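Regulatory protein SdiA (Escherichia coli, PDB 4LFU) acts as a LuxR-type quorum-sensing receptor and transcription factor that responds to autoinducers from other bacteria and activates transcription of the ftsQAZ cell-division genes. Local coordinates at residues A[121-135]-A[154-166]. Numbering follows the deposited sequence.
Sequences QYLMLPNRALGFLSF and MQLLVRESLMALM
The ring of Phe135 carries the terminal methyl of Met154 over one face, CE lying 3.9 Å from CD2, while Leu157 CD1 comes up at the edge near the ring plane, close to CZ. Met154 SD sits obliquely to the same ring, 5.0 Å from its centroid and 48° off the normal, a Met-aromatic contact; the bend at chi3 (81°) turns the methyl back over the strands, where it also meets Leu133 O. The flat amide of Gln121 runs across the flank of the helix, its plane 32° from that of the Gln155 amide. Its NE2 lies 3.2 Å from Gln155 CG, and a water accepts from both amide nitrogens, weakly from Gln121; OE1 is hydrogen-bonded to His92 ND1. Strands 117-124 and 130-137 form a hairpin of the antiparallel sheet in the autoinducer-binding domain, and helix 147-167 packs on one face of it; helix 6-19 covers its back at Leu156 and Glu160, and helix 23-36 meets it at Leu157 and Ser161. Val158 straddles the two strands: CG1 reaches Gln121 CG at 3.6 Å and CG2 reaches Leu133 CB. At Gly131 the helix comes close to the bare backbone, Leu162 CD1 lying 3.6 Å from Gly131 CA, and the side chains of Leu125 and Leu162 cross at about a right angle, Leu125 CD2 resting on Leu162 CB. The type I turn from Leu125 to Arg128 covers the C-terminal part of segment 154-166, where Met166 SD lies 3.9 Å from Pro126 CD and its methyl touches the Asn127 amide. Both polar atoms of that amide are held: OD1 accepts from Ala129 N at 3.0 Å, the donor lying above the carbonyl plane, in an Asx turn, and ND2 donates to Val173 O.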
ATOM      1  N   GLN A 121       7.088  12.671   6.192  1.00 27.50           N
ATOM      2  CA  GLN A 121       6.210  12.178   5.147  1.00 27.73           C
ATOM      3  C   GLN A 121       6.292  10.652   5.119  1.00 27.69           C
ATOM      4  O   GLN A 121       7.360  10.100   5.261  1.00 26.67           O
ATOM      5  CB  GLN A 121       6.598  12.743   3.788  1.00 27.76           C
ATOM      6  CG  GLN A 121       5.608  12.370   2.693  1.00 28.25           C
ATOM      7  CD  GLN A 121       4.438  13.319   2.602  1.00 29.76           C
ATOM      8  OE1 GLN A 121       4.500  14.463   3.058  1.00 30.26           O
ATOM      9  NE2 GLN A 121       3.357  12.849   1.997  1.00 30.52           N
ATOM     10  N   TYR A 122       5.161   9.977   4.932  1.00 28.72           N
ATOM     11  CA  TYR A 122       5.203   8.523   4.808  1.00 29.69           C
ATOM     12  C   TYR A 122       4.452   7.915   3.611  1.00 30.22           C
ATOM     13  O   TYR A 122       3.540   8.544   3.031  1.00 30.09           O
ATOM     14  CB  TYR A 122       4.823   7.838   6.124  1.00 30.41           C
ATOM     15  CG  TYR A 122       3.429   7.289   6.187  1.00 30.96           C
ATOM     16  CD1 TYR A 122       3.177   5.913   6.045  1.00 32.50           C
ATOM     17  CD2 TYR A 122       2.367   8.130   6.428  1.00 31.44           C
ATOM     18  CE1 TYR A 122       1.860   5.414   6.093  1.00 31.57           C
ATOM     19  CE2 TYR A 122       1.083   7.663   6.478  1.00 31.79           C
ATOM     20  CZ  TYR A 122       0.828   6.315   6.318  1.00 32.25           C
ATOM     21  OH  TYR A 122      -0.485   5.916   6.417  1.00 33.96           O
ATOM     22  N   LEU A 123       4.879   6.698   3.255  1.00 29.52           N
ATOM     23  CA  LEU A 123       4.295   5.905   2.194  1.00 30.09           C
ATOM     24  C   LEU A 123       4.371   4.411   2.501  1.00 29.88           C
ATOM     25  O   LEU A 123       5.419   3.895   2.952  1.00 28.93           O
ATOM     26  CB  LEU A 123       5.044   6.145   0.871  1.00 30.46           C
ATOM     27  CG  LEU A 123       4.398   5.466  -0.347  1.00 32.01           C
ATOM     28  CD1 LEU A 123       3.036   6.083  -0.621  1.00 33.17           C
ATOM     29  CD2 LEU A 123       5.274   5.527  -1.587  1.00 30.29           C
ATOM     30  N   MET A 124       3.277   3.714   2.215  1.00 29.53           N
ATOM     31  CA  MET A 124       3.314   2.262   2.188  1.00 29.75           C
ATOM     32  C   MET A 124       3.805   1.795   0.838  1.00 28.93           C
ATOM     33  O   MET A 124       3.252   2.169  -0.183  1.00 28.57           O
ATOM     34  CB  MET A 124       1.945   1.646   2.437  1.00 29.74           C
ATOM     35  CG  MET A 124       1.998   0.129   2.236  1.00 29.03           C
ATOM     36  SD  MET A 124       0.594  -0.686   2.965  1.00 31.73           S
ATOM     37  CE  MET A 124      -0.738  -0.196   1.860  1.00 25.40           C
ATOM     38  N   LEU A 125       4.827   0.946   0.845  1.00 28.52           N
ATOM     39  CA  LEU A 125       5.410   0.408  -0.400  1.00 28.01           C
ATOM     40  C   LEU A 125       4.653  -0.815  -0.981  1.00 27.48           C
ATOM     41  O   LEU A 125       3.849  -1.444  -0.273  1.00 27.22           O
ATOM     42  CB  LEU A 125       6.900   0.116  -0.186  1.00 27.56           C
ATOM     43  CG  LEU A 125       7.669   1.343   0.317  1.00 28.36           C
ATOM     44  CD1 LEU A 125       8.980   0.926   0.958  1.00 28.61           C
ATOM     45  CD2 LEU A 125       7.880   2.360  -0.795  1.00 29.64           C
ATOM     46  N   PRO A 126       4.927  -1.170  -2.263  1.00 27.04           N
ATOM     47  CA  PRO A 126       4.228  -2.341  -2.872  1.00 26.22           C
ATOM     48  C   PRO A 126       4.422  -3.636  -2.072  1.00 25.65           C
ATOM     49  O   PRO A 126       3.582  -4.528  -2.142  1.00 25.09           O
ATOM     50  CB  PRO A 126       4.860  -2.463  -4.273  1.00 26.35           C
ATOM     51  CG  PRO A 126       5.456  -1.054  -4.551  1.00 26.64           C
ATOM     52  CD  PRO A 126       5.888  -0.541  -3.200  1.00 26.77           C
ATOM     53  N   ASN A 127       5.504  -3.717  -1.296  1.00 24.91           N
ATOM     54  CA  ASN A 127       5.785  -4.894  -0.471  1.00 24.83           C
ATOM     55  C   ASN A 127       5.208  -4.795   0.953  1.00 24.89           C
ATOM     56  O   ASN A 127       5.407  -5.695   1.794  1.00 24.02           O
ATOM     57  CB  ASN A 127       7.289  -5.188  -0.450  1.00 25.04           C
ATOM     58  CG  ASN A 127       8.118  -4.085   0.229  1.00 25.40           C
ATOM     59  OD1 ASN A 127       7.591  -3.076   0.702  1.00 24.41           O
ATOM     60  ND2 ASN A 127       9.431  -4.292   0.278  1.00 25.19           N
ATOM     61  N   ARG A 128       4.466  -3.700   1.189  1.00 25.04           N
ATOM     62  CA  ARG A 128       3.783  -3.407   2.469  1.00 24.55           C
ATOM     63  C   ARG A 128       4.734  -2.907   3.573  1.00 25.48           C
ATOM     64  O   ARG A 128       4.343  -2.775   4.732  1.00 25.79           O
ATOM     65  CB  ARG A 128       2.974  -4.606   2.955  1.00 23.65           C
ATOM     66  CG  ARG A 128       1.705  -4.859   2.199  1.00 22.41           C
ATOM     67  CD  ARG A 128       1.961  -5.504   0.849  1.00 21.28           C
ATOM     68  NE  ARG A 128       0.777  -6.225   0.398  1.00 22.07           N
ATOM     69  CZ  ARG A 128       0.319  -6.193  -0.841  1.00 20.95           C
ATOM     70  NH1 ARG A 128       0.987  -5.518  -1.771  1.00 19.76           N
ATOM     71  NH2 ARG A 128      -0.778  -6.867  -1.151  1.00 20.76           N
ATOM     72  N   ALA A 129       5.983  -2.632   3.215  1.00 26.13           N
ATOM     73  CA  ALA A 129       6.877  -1.948   4.144  1.00 26.90           C
ATOM     74  C   ALA A 129       6.355  -0.534   4.280  1.00 27.39           C
ATOM     75  O   ALA A 129       5.739  -0.004   3.355  1.00 27.57           O
ATOM     76  CB  ALA A 129       8.307  -1.948   3.623  1.00 26.18           C
ATOM     77  N   LEU A 130       6.589   0.084   5.430  1.00 28.17           N
ATOM     78  CA  LEU A 130       6.178   1.471   5.613  1.00 28.13           C
ATOM     79  C   LEU A 130       7.426   2.319   5.663  1.00 27.14           C
ATOM     80  O   LEU A 130       8.299   2.110   6.522  1.00 26.65           O
ATOM     81  CB  LEU A 130       5.350   1.641   6.903  1.00 28.94           C
ATOM     82  CG  LEU A 130       3.976   0.971   7.045  1.00 31.69           C
ATOM     83  CD1 LEU A 130       3.440   1.290   8.423  1.00 34.84           C
ATOM     84  CD2 LEU A 130       2.983   1.481   6.000  1.00 33.51           C
ATOM     85  N   GLY A 131       7.518   3.260   4.730  1.00 25.65           N
ATOM     86  CA  GLY A 131       8.659   4.144   4.658  1.00 24.16           C
ATOM     87  C   GLY A 131       8.298   5.497   5.215  1.00 24.52           C
ATOM     88  O   GLY A 131       7.201   6.026   4.956  1.00 23.55           O
ATOM     89  N   PHE A 132       9.212   6.042   6.012  1.00 24.27           N
ATOM     90  CA  PHE A 132       9.047   7.354   6.648  1.00 24.08           C
ATOM     91  C   PHE A 132      10.246   8.241   6.307  1.00 24.47           C
ATOM     92  O   PHE A 132      11.391   7.880   6.570  1.00 24.42           O
ATOM     93  CB  PHE A 132       8.963   7.199   8.169  1.00 23.10           C
ATOM     94  CG  PHE A 132       7.773   6.392   8.642  1.00 23.32           C
ATOM     95  CD1 PHE A 132       6.603   7.030   9.036  1.00 21.65           C
ATOM     96  CD2 PHE A 132       7.830   4.991   8.703  1.00 21.61           C
ATOM     97  CE1 PHE A 132       5.507   6.296   9.444  1.00 22.18           C
ATOM     98  CE2 PHE A 132       6.732   4.236   9.155  1.00 19.34           C
ATOM     99  CZ  PHE A 132       5.580   4.885   9.513  1.00 22.15           C
ATOM    100  N   LEU A 133       9.986   9.408   5.735  1.00 25.03           N
ATOM    101  CA  LEU A 133      11.050  10.378   5.506  1.00 25.49           C
ATOM    102  C   LEU A 133      10.854  11.592   6.422  1.00 25.56           C
ATOM    103  O   LEU A 133       9.850  12.280   6.329  1.00 25.94           O
ATOM    104  CB  LEU A 133      11.077  10.813   4.035  1.00 25.68           C
ATOM    105  CG  LEU A 133      12.099  11.910   3.671  1.00 26.32           C
ATOM    106  CD1 LEU A 133      13.537  11.430   3.836  1.00 24.64           C
ATOM    107  CD2 LEU A 133      11.827  12.381   2.257  1.00 26.74           C
ATOM    108  N   SER A 134      11.815  11.838   7.302  1.00 25.73           N
ATOM    109  CA  SER A 134      11.765  12.961   8.241  1.00 25.90           C
ATOM    110  C   SER A 134      12.821  13.970   7.899  1.00 25.91           C
ATOM    111  O   SER A 134      13.922  13.596   7.546  1.00 25.55           O
ATOM    112  CB  SER A 134      12.049  12.478   9.641  1.00 25.03           C
ATOM    113  OG  SER A 134      10.926  11.838  10.181  1.00 27.27           O
ATOM    114  N   PHE A 135      12.470  15.247   7.973  1.00 27.34           N
ATOM    115  CA  PHE A 135      13.455  16.339   7.970  1.00 28.44           C
ATOM    116  C   PHE A 135      13.402  17.039   9.321  1.00 29.19           C
ATOM    117  O   PHE A 135      12.334  17.192   9.899  1.00 28.90           O
ATOM    118  CB  PHE A 135      13.148  17.377   6.886  1.00 28.85           C
ATOM    119  CG  PHE A 135      13.321  16.879   5.462  1.00 30.05           C
ATOM    120  CD1 PHE A 135      14.234  15.874   5.151  1.00 30.46           C
ATOM    121  CD2 PHE A 135      12.587  17.453   4.429  1.00 29.94           C
ATOM    122  CE1 PHE A 135      14.392  15.429   3.846  1.00 29.72           C
ATOM    123  CE2 PHE A 135      12.763  17.026   3.112  1.00 29.36           C
ATOM    124  CZ  PHE A 135      13.667  16.009   2.830  1.00 29.97           C
ATOM    125  N   MET A 154       7.700  16.525  -0.561  1.00 33.70           N
ATOM    126  CA  MET A 154       8.078  15.385   0.252  1.00 34.27           C
ATOM    127  C   MET A 154       7.314  14.129  -0.170  1.00 33.27           C
ATOM    128  O   MET A 154       7.774  13.011   0.066  1.00 32.97           O
ATOM    129  CB  MET A 154       7.870  15.683   1.731  1.00 33.82           C
ATOM    130  CG  MET A 154       8.892  16.679   2.344  1.00 34.67           C
ATOM    131  SD  MET A 154       8.526  16.752   4.107  1.00 38.59           S
ATOM    132  CE  MET A 154       9.387  15.242   4.617  1.00 33.47           C
ATOM    133  N   GLN A 155       6.146  14.318  -0.787  1.00 32.94           N
ATOM    134  CA  GLN A 155       5.397  13.199  -1.337  1.00 32.67           C
ATOM    135  C   GLN A 155       6.225  12.477  -2.361  1.00 31.52           C
ATOM    136  O   GLN A 155       6.323  11.263  -2.301  1.00 30.63           O
ATOM    137  CB  GLN A 155       4.088  13.635  -1.980  1.00 33.29           C
ATOM    138  CG  GLN A 155       2.887  13.470  -1.124  1.00 35.57           C
ATOM    139  CD  GLN A 155       1.633  13.921  -1.837  1.00 40.84           C
ATOM    140  OE1 GLN A 155       1.309  13.413  -2.912  1.00 41.06           O
ATOM    141  NE2 GLN A 155       0.922  14.889  -1.249  1.00 41.73           N
ATOM    142  N   LEU A 156       6.821  13.242  -3.276  1.00 31.18           N
ATOM    143  CA  LEU A 156       7.705  12.703  -4.332  1.00 31.18           C
ATOM    144  C   LEU A 156       9.013  12.128  -3.797  1.00 30.84           C
ATOM    145  O   LEU A 156       9.417  11.035  -4.206  1.00 31.24           O
ATOM    146  CB  LEU A 156       7.971  13.767  -5.425  1.00 30.88           C
ATOM    147  CG  LEU A 156       8.787  13.466  -6.696  1.00 32.15           C
ATOM    148  CD1 LEU A 156       8.557  14.566  -7.742  1.00 31.68           C
ATOM    149  CD2 LEU A 156      10.319  13.300  -6.430  1.00 33.12           C
ATOM    150  N   LEU A 157       9.659  12.857  -2.880  1.00 30.64           N
ATOM    151  CA  LEU A 157      10.956  12.453  -2.292  1.00 29.94           C
ATOM    152  C   LEU A 157      10.916  11.142  -1.565  1.00 28.74           C
ATOM    153  O   LEU A 157      11.818  10.341  -1.714  1.00 28.54           O
ATOM    154  CB  LEU A 157      11.501  13.525  -1.335  1.00 29.88           C
ATOM    155  CG  LEU A 157      11.939  14.825  -2.017  1.00 31.29           C
ATOM    156  CD1 LEU A 157      12.237  15.907  -0.967  1.00 31.37           C
ATOM    157  CD2 LEU A 157      13.141  14.582  -2.886  1.00 30.44           C
ATOM    158  N   VAL A 158       9.871  10.922  -0.771  1.00 28.21           N
ATOM    159  CA  VAL A 158       9.749   9.655  -0.052  1.00 27.06           C
ATOM    160  C   VAL A 158       9.468   8.504  -1.021  1.00 26.60           C
ATOM    161  O   VAL A 158      10.018   7.417  -0.841  1.00 27.16           O
ATOM    162  CB  VAL A 158       8.732   9.707   1.158  1.00 27.25           C
ATOM    163  CG1 VAL A 158       7.307   9.897   0.708  1.00 26.61           C
ATOM    164  CG2 VAL A 158       8.851   8.454   2.044  1.00 25.61           C
ATOM    165  N   ARG A 159       8.647   8.745  -2.042  0.50 25.82           N
ATOM    166  CA  ARG A 159       8.287   7.698  -2.992  0.50 25.62           C
ATOM    167  C   ARG A 159       9.469   7.307  -3.843  0.50 25.73           C
ATOM    168  O   ARG A 159       9.841   6.144  -3.902  0.50 25.20           O
ATOM    169  CB  ARG A 159       7.132   8.141  -3.897  0.50 25.49           C
ATOM    170  CG  ARG A 159       6.536   7.005  -4.709  0.50 24.38           C
ATOM    171  CD  ARG A 159       5.800   7.529  -5.924  0.50 26.24           C
ATOM    172  NE  ARG A 159       5.057   6.468  -6.606  0.50 26.51           N
ATOM    173  CZ  ARG A 159       5.561   5.650  -7.527  0.50 27.44           C
ATOM    174  NH1 ARG A 159       6.832   5.747  -7.902  0.50 26.95           N
ATOM    175  NH2 ARG A 159       4.789   4.722  -8.078  0.50 28.47           N
ATOM    176  N   GLU A 160      10.070   8.299  -4.483  1.00 27.40           N
ATOM    177  CA  GLU A 160      11.160   8.066  -5.459  1.00 29.19           C
ATOM    178  C   GLU A 160      12.420   7.511  -4.829  1.00 29.26           C
ATOM    179  O   GLU A 160      13.046   6.615  -5.400  1.00 30.27           O
ATOM    180  CB  GLU A 160      11.489   9.334  -6.259  1.00 29.53           C
ATOM    181  CG  GLU A 160      10.344   9.795  -7.157  1.00 33.39           C
ATOM    182  CD  GLU A 160       9.734   8.652  -7.958  1.00 38.50           C
ATOM    183  OE1 GLU A 160      10.471   8.003  -8.746  1.00 42.32           O
ATOM    184  OE2 GLU A 160       8.517   8.406  -7.809  1.00 41.05           O
ATOM    185  N   SER A 161      12.783   8.015  -3.643  1.00 29.37           N
ATOM    186  CA  SER A 161      13.967   7.493  -2.955  1.00 29.17           C
ATOM    187  C   SER A 161      13.794   6.019  -2.630  1.00 28.93           C
ATOM    188  O   SER A 161      14.673   5.224  -2.884  1.00 28.76           O
ATOM    189  CB  SER A 161      14.338   8.320  -1.713  1.00 28.53           C
ATOM    190  OG  SER A 161      13.317   8.325  -0.723  1.00 29.30           O
ATOM    191  N   LEU A 162      12.632   5.653  -2.115  1.00 29.72           N
ATOM    192  CA  LEU A 162      12.382   4.272  -1.744  1.00 30.27           C
ATOM    193  C   LEU A 162      12.074   3.372  -2.945  1.00 30.64           C
ATOM    194  O   LEU A 162      12.376   2.185  -2.900  1.00 30.38           O
ATOM    195  CB  LEU A 162      11.265   4.186  -0.700  1.00 30.65           C
ATOM    196  CG  LEU A 162      11.539   4.743   0.699  1.00 31.03           C
ATOM    197  CD1 LEU A 162      10.260   4.916   1.483  1.00 30.13           C
ATOM    198  CD2 LEU A 162      12.512   3.860   1.444  1.00 33.24           C
ATOM    199  N   MET A 163      11.476   3.924  -4.007  1.00 31.38           N
ATOM    200  CA  MET A 163      11.358   3.173  -5.285  1.00 31.79           C
ATOM    201  C   MET A 163      12.719   2.915  -5.937  1.00 31.93           C
ATOM    202  O   MET A 163      12.995   1.781  -6.365  1.00 32.17           O
ATOM    203  CB  MET A 163      10.384   3.836  -6.266  1.00 31.92           C
ATOM    204  CG  MET A 163       8.895   3.794  -5.819  1.00 34.83           C
ATOM    205  SD  MET A 163       8.231   2.190  -5.270  1.00 39.10           S
ATOM    206  CE  MET A 163       8.461   1.196  -6.752  1.00 39.90           C
ATOM    207  N   ALA A 164      13.586   3.940  -5.971  1.00 31.89           N
ATOM    208  CA  ALA A 164      14.978   3.744  -6.383  1.00 31.52           C
ATOM    209  C   ALA A 164      15.659   2.667  -5.551  1.00 31.64           C
ATOM    210  O   ALA A 164      16.258   1.743  -6.095  1.00 31.88           O
ATOM    211  CB  ALA A 164      15.762   5.048  -6.309  1.00 31.87           C
ATOM    212  N   LEU A 165      15.574   2.766  -4.231  1.00 31.93           N
ATOM    213  CA  LEU A 165      16.211   1.759  -3.366  1.00 32.16           C
ATOM    214  C   LEU A 165      15.636   0.347  -3.524  1.00 32.40           C
ATOM    215  O   LEU A 165      16.335  -0.625  -3.298  1.00 31.92           O
ATOM    216  CB  LEU A 165      16.189   2.200  -1.888  1.00 31.81           C
ATOM    217  CG  LEU A 165      17.030   3.438  -1.530  1.00 30.96           C
ATOM    218  CD1 LEU A 165      16.491   4.122  -0.280  1.00 30.80           C
ATOM    219  CD2 LEU A 165      18.489   3.079  -1.358  1.00 29.73           C
ATOM    220  N   MET A 166      14.354   0.246  -3.878  1.00 33.85           N
ATOM    221  CA  MET A 166      13.740  -1.043  -4.198  1.00 35.65           C
ATOM    222  C   MET A 166      14.307  -1.608  -5.495  1.00 35.88           C
ATOM    223  O   MET A 166      14.658  -2.784  -5.546  1.00 35.73           O
ATOM    224  CB  MET A 166      12.215  -0.945  -4.275  1.00 35.34           C
ATOM    225  CG  MET A 166      11.524  -1.203  -2.930  1.00 37.19           C
ATOM    226  SD  MET A 166       9.726  -1.249  -3.047  1.00 38.94           S
ATOM    227  CE  MET A 166       9.427  -2.991  -3.331  1.00 36.55           C
TER
HETATM  228  O   HOH W   1       0.771  14.984   1.832  1.00 31.37           O